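CDP-glucose-4,6-dehydratase (Yersinia pseudotuberculosis, PDB 1RKX) catalyses the NAD-dependent conversion of CDP-D-glucose to CDP-4-dehydro-6-deoxy-D-glucose, as an extended short-chain dehydrogenase/reductase. Local coordinates at residues Gly64-Gln69 with Tyr104-Met109. Sequence-based numbering, arbitrary orientation.
Sequences GDIRDQ and YSTNVM. With NAD (nicotinamide-adenine-dinucleotide), chain G.
Thr106 sets its hydroxyl over one face of the Arg67 guanidinium, where OG1 stands 3.2 Å off the plane, nearer the margin than the centre of the group. Although Thr106 OG1 lies 3.5 Å from Arg67 NH1, the angle is too poor for a hydrogen bond, and the hydroxyl instead pairs with the Glu102 carbonyl one turn back along the helix. Ser105 OG, also bonded to Glu102 O, lies beside the same group, roughly coplanar with it, and packs 3.3 Å from Arg67 CD. A bend at chi3 (-64°) turns the arginine back onto Asp65, which it grips side-on: NE reaches OD1 almost straight (174°), while Arg67 NH2 reaches Asp65 OD2 at 2.8 Å on its syn side. Asp65 OD1 also accepts from Arg67 N, an Asx turn, and from the adenine amino N6A, three donors that together would hold the carboxylate in place. This is the adenine end of the Rossmann-fold NAD site, where the loop after strand 60-63 faces helix 100-121. Ile66 N donates to adenine N1A over 2.8 Å, and its side chain meets Thr106 at roughly a right angle. With CG1 between backbone N and carbonyl carbon (chi1 59°), Ile66 CD1 comes 3.2 Å from the backbone Thr106 O and 3.7 Å from Thr106 CG2. The same threonine methyl, CG2 of Thr106, lies 3.6 Å from adenine N7A.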
loop_
_atom_site.group_PDB
_atom_site.type_symbol
_atom_site.label_atom_id
_atom_site.label_comp_id
_atom_site.label_asym_id
_atom_site.label_seq_id
_atom_site.Cartn_x
_atom_site.Cartn_y
_atom_site.Cartn_z
ATOM N N GLY C 64 39.728 -4.718 14.299
ATOM C CA GLY C 64 39.580 -5.650 13.197
ATOM C C GLY C 64 38.552 -5.161 12.198
ATOM O O GLY C 64 37.735 -4.289 12.510
ATOM N N ASP C 65 38.597 -5.715 10.993
ATOM C CA ASP C 65 37.670 -5.340 9.933
ATOM C C ASP C 65 36.514 -6.336 9.934
ATOM O O ASP C 65 36.748 -7.542 9.962
ATOM C CB ASP C 65 38.400 -5.388 8.590
ATOM C CG ASP C 65 37.679 -4.619 7.505
ATOM O OD1 ASP C 65 36.473 -4.852 7.302
ATOM O OD2 ASP C 65 38.333 -3.778 6.846
ATOM N N ILE C 66 35.274 -5.849 9.903
ATOM C CA ILE C 66 34.132 -6.759 9.902
ATOM C C ILE C 66 34.022 -7.508 8.579
ATOM O O ILE C 66 33.220 -8.425 8.456
ATOM C CB ILE C 66 32.784 -6.036 10.164
ATOM C CG1 ILE C 66 32.539 -4.961 9.104
ATOM C CG2 ILE C 66 32.763 -5.472 11.582
ATOM C CD1 ILE C 66 31.176 -4.283 9.237
ATOM N N ARG C 67 34.819 -7.105 7.591
ATOM C CA ARG C 67 34.809 -7.772 6.291
ATOM C C ARG C 67 35.731 -8.995 6.325
ATOM O O ARG C 67 35.826 -9.747 5.354
ATOM C CB ARG C 67 35.248 -6.799 5.193
ATOM C CG ARG C 67 34.186 -5.768 4.842
ATOM C CD ARG C 67 34.731 -4.683 3.945
ATOM N NE ARG C 67 35.762 -3.902 4.619
ATOM C CZ ARG C 67 36.310 -2.804 4.113
ATOM N NH1 ARG C 67 35.927 -2.356 2.924
ATOM N NH2 ARG C 67 37.237 -2.150 4.794
ATOM N N ASP C 68 36.416 -9.174 7.450
ATOM C CA ASP C 68 37.309 -10.312 7.645
ATOM C C ASP C 68 36.435 -11.348 8.351
ATOM O O ASP C 68 36.397 -11.405 9.579
ATOM C CB ASP C 68 38.482 -9.917 8.550
ATOM C CG ASP C 68 39.561 -10.987 8.613
ATOM O OD1 ASP C 68 39.224 -12.183 8.509
ATOM O OD2 ASP C 68 40.748 -10.627 8.783
ATOM N N GLN C 69 35.741 -12.166 7.570
ATOM C CA GLN C 69 34.826 -13.167 8.107
ATOM C C GLN C 69 35.367 -14.056 9.222
ATOM O O GLN C 69 34.722 -14.214 10.265
ATOM C CB GLN C 69 34.301 -14.053 6.974
ATOM C CG GLN C 69 33.215 -15.036 7.419
ATOM C CD GLN C 69 32.691 -15.886 6.272
ATOM O OE1 GLN C 69 33.028 -15.655 5.112
ATOM N NE2 GLN C 69 31.856 -16.870 6.594
ATOM N N TYR C 104 29.052 -1.266 0.327
ATOM C CA TYR C 104 28.264 -2.486 0.280
ATOM C C TYR C 104 28.963 -3.644 0.983
ATOM O O TYR C 104 28.327 -4.398 1.716
ATOM C CB TYR C 104 27.941 -2.878 -1.166
ATOM C CG TYR C 104 26.754 -2.129 -1.747
ATOM C CD1 TYR C 104 26.929 -1.147 -2.724
ATOM C CD2 TYR C 104 25.455 -2.406 -1.317
ATOM C CE1 TYR C 104 25.837 -0.458 -3.261
ATOM C CE2 TYR C 104 24.352 -1.724 -1.842
ATOM C CZ TYR C 104 24.551 -0.751 -2.815
ATOM O OH TYR C 104 23.469 -0.078 -3.342
ATOM N N SER C 105 30.264 -3.797 0.763
ATOM C CA SER C 105 30.991 -4.886 1.410
ATOM C C SER C 105 30.921 -4.726 2.928
ATOM O O SER C 105 30.643 -5.686 3.651
ATOM C CB SER C 105 32.456 -4.912 0.948
ATOM O OG SER C 105 33.108 -3.693 1.256
ATOM N N THR C 106 31.146 -3.505 3.407
ATOM C CA THR C 106 31.118 -3.249 4.848
ATOM C C THR C 106 29.723 -3.360 5.459
ATOM O O THR C 106 29.526 -4.069 6.446
ATOM C CB THR C 106 31.672 -1.846 5.188
ATOM O OG1 THR C 106 33.027 -1.735 4.736
ATOM C CG2 THR C 106 31.632 -1.604 6.694
ATOM N N ASN C 107 28.748 -2.685 4.865
ATOM C CA ASN C 107 27.400 -2.683 5.418
ATOM C C ASN C 107 26.562 -3.924 5.160
ATOM O O ASN C 107 25.791 -4.332 6.020
ATOM C CB ASN C 107 26.661 -1.431 4.955
ATOM C CG ASN C 107 27.350 -0.164 5.414
ATOM O OD1 ASN C 107 28.332 -0.221 6.157
ATOM N ND2 ASN C 107 26.851 0.982 4.971
ATOM N N VAL C 108 26.712 -4.529 3.989
ATOM C CA VAL C 108 25.955 -5.730 3.680
ATOM C C VAL C 108 26.712 -6.997 4.079
ATOM O O VAL C 108 26.242 -7.748 4.932
ATOM C CB VAL C 108 25.579 -5.792 2.184
ATOM C CG1 VAL C 108 24.756 -7.041 1.906
ATOM C CG2 VAL C 108 24.781 -4.555 1.805
ATOM N N MET C 109 27.880 -7.246 3.489
ATOM C CA MET C 109 28.613 -8.455 3.850
ATOM C C MET C 109 29.059 -8.452 5.314
ATOM O O MET C 109 29.097 -9.509 5.952
ATOM C CB MET C 109 29.812 -8.676 2.924
ATOM C CG MET C 109 29.415 -8.985 1.470
ATOM S SD MET C 109 28.144 -10.285 1.278
ATOM C CE MET C 109 28.982 -11.701 1.971
HETATM P PA NAD G . 31.168 6.484 13.365
HETATM O O1A NAD G . 31.877 6.673 12.081
HETATM O O2A NAD G . 31.556 7.375 14.491
HETATM O O5B NAD G . 31.309 4.965 13.871
HETATM C C5B NAD G . 31.418 3.908 12.887
HETATM C C4B NAD G . 32.108 2.678 13.481
HETATM O O4B NAD G . 32.140 1.767 12.358
HETATM C C3B NAD G . 33.560 2.934 13.855
HETATM O O3B NAD G . 33.753 2.407 15.183
HETATM C C2B NAD G . 34.320 2.197 12.768
HETATM O O2B NAD G . 35.648 1.767 13.181
HETATM C C1B NAD G . 33.363 1.083 12.430
HETATM N N9A NAD G . 33.641 0.481 11.136
HETATM C C8A NAD G . 33.447 1.026 9.894
HETATM N N7A NAD G . 33.815 0.223 8.899
HETATM C C5A NAD G . 34.277 -0.909 9.540
HETATM C C6A NAD G . 34.809 -2.119 9.041
HETATM N N6A NAD G . 34.981 -2.429 7.772
HETATM N N1A NAD G . 35.186 -3.068 9.953
HETATM C C2A NAD G . 35.022 -2.775 11.285
HETATM N N3A NAD G . 34.543 -1.694 11.861
HETATM C C4A NAD G . 34.180 -0.777 10.924
HETATM O O3 NAD G . 29.635 6.589 13.093
HETATM P PN NAD G . 28.355 6.504 14.109
HETATM O O1N NAD G . 27.728 7.825 14.013
HETATM O O2N NAD G . 28.859 6.185 15.468
HETATM O O5D NAD G . 27.438 5.410 13.425
HETATM C C5D NAD G . 27.181 4.216 14.172
HETATM C C4D NAD G . 26.225 3.322 13.407
HETATM O O4D NAD G . 24.966 4.073 13.362
HETATM C C3D NAD G . 26.528 2.999 11.944
HETATM O O3D NAD G . 25.958 1.709 11.642
HETATM C C2D NAD G . 25.791 4.111 11.210
HETATM O O2D NAD G . 25.541 3.735 9.845
HETATM C C1D NAD G . 24.531 4.207 12.028
HETATM N N1N NAD G . 23.841 5.477 11.833
HETATM C C2N NAD G . 24.284 6.679 12.411
HETATM C C3N NAD G . 23.500 7.944 12.259
HETATM C C7N NAD G . 24.005 9.148 12.943
HETATM O O7N NAD G . 23.328 10.182 12.824
HETATM N N7N NAD G . 25.139 9.170 13.674
HETATM C C4N NAD G . 22.297 7.945 11.342
HETATM C C5N NAD G . 21.983 6.593 10.788
HETATM C C6N NAD G . 22.670 5.493 11.014
#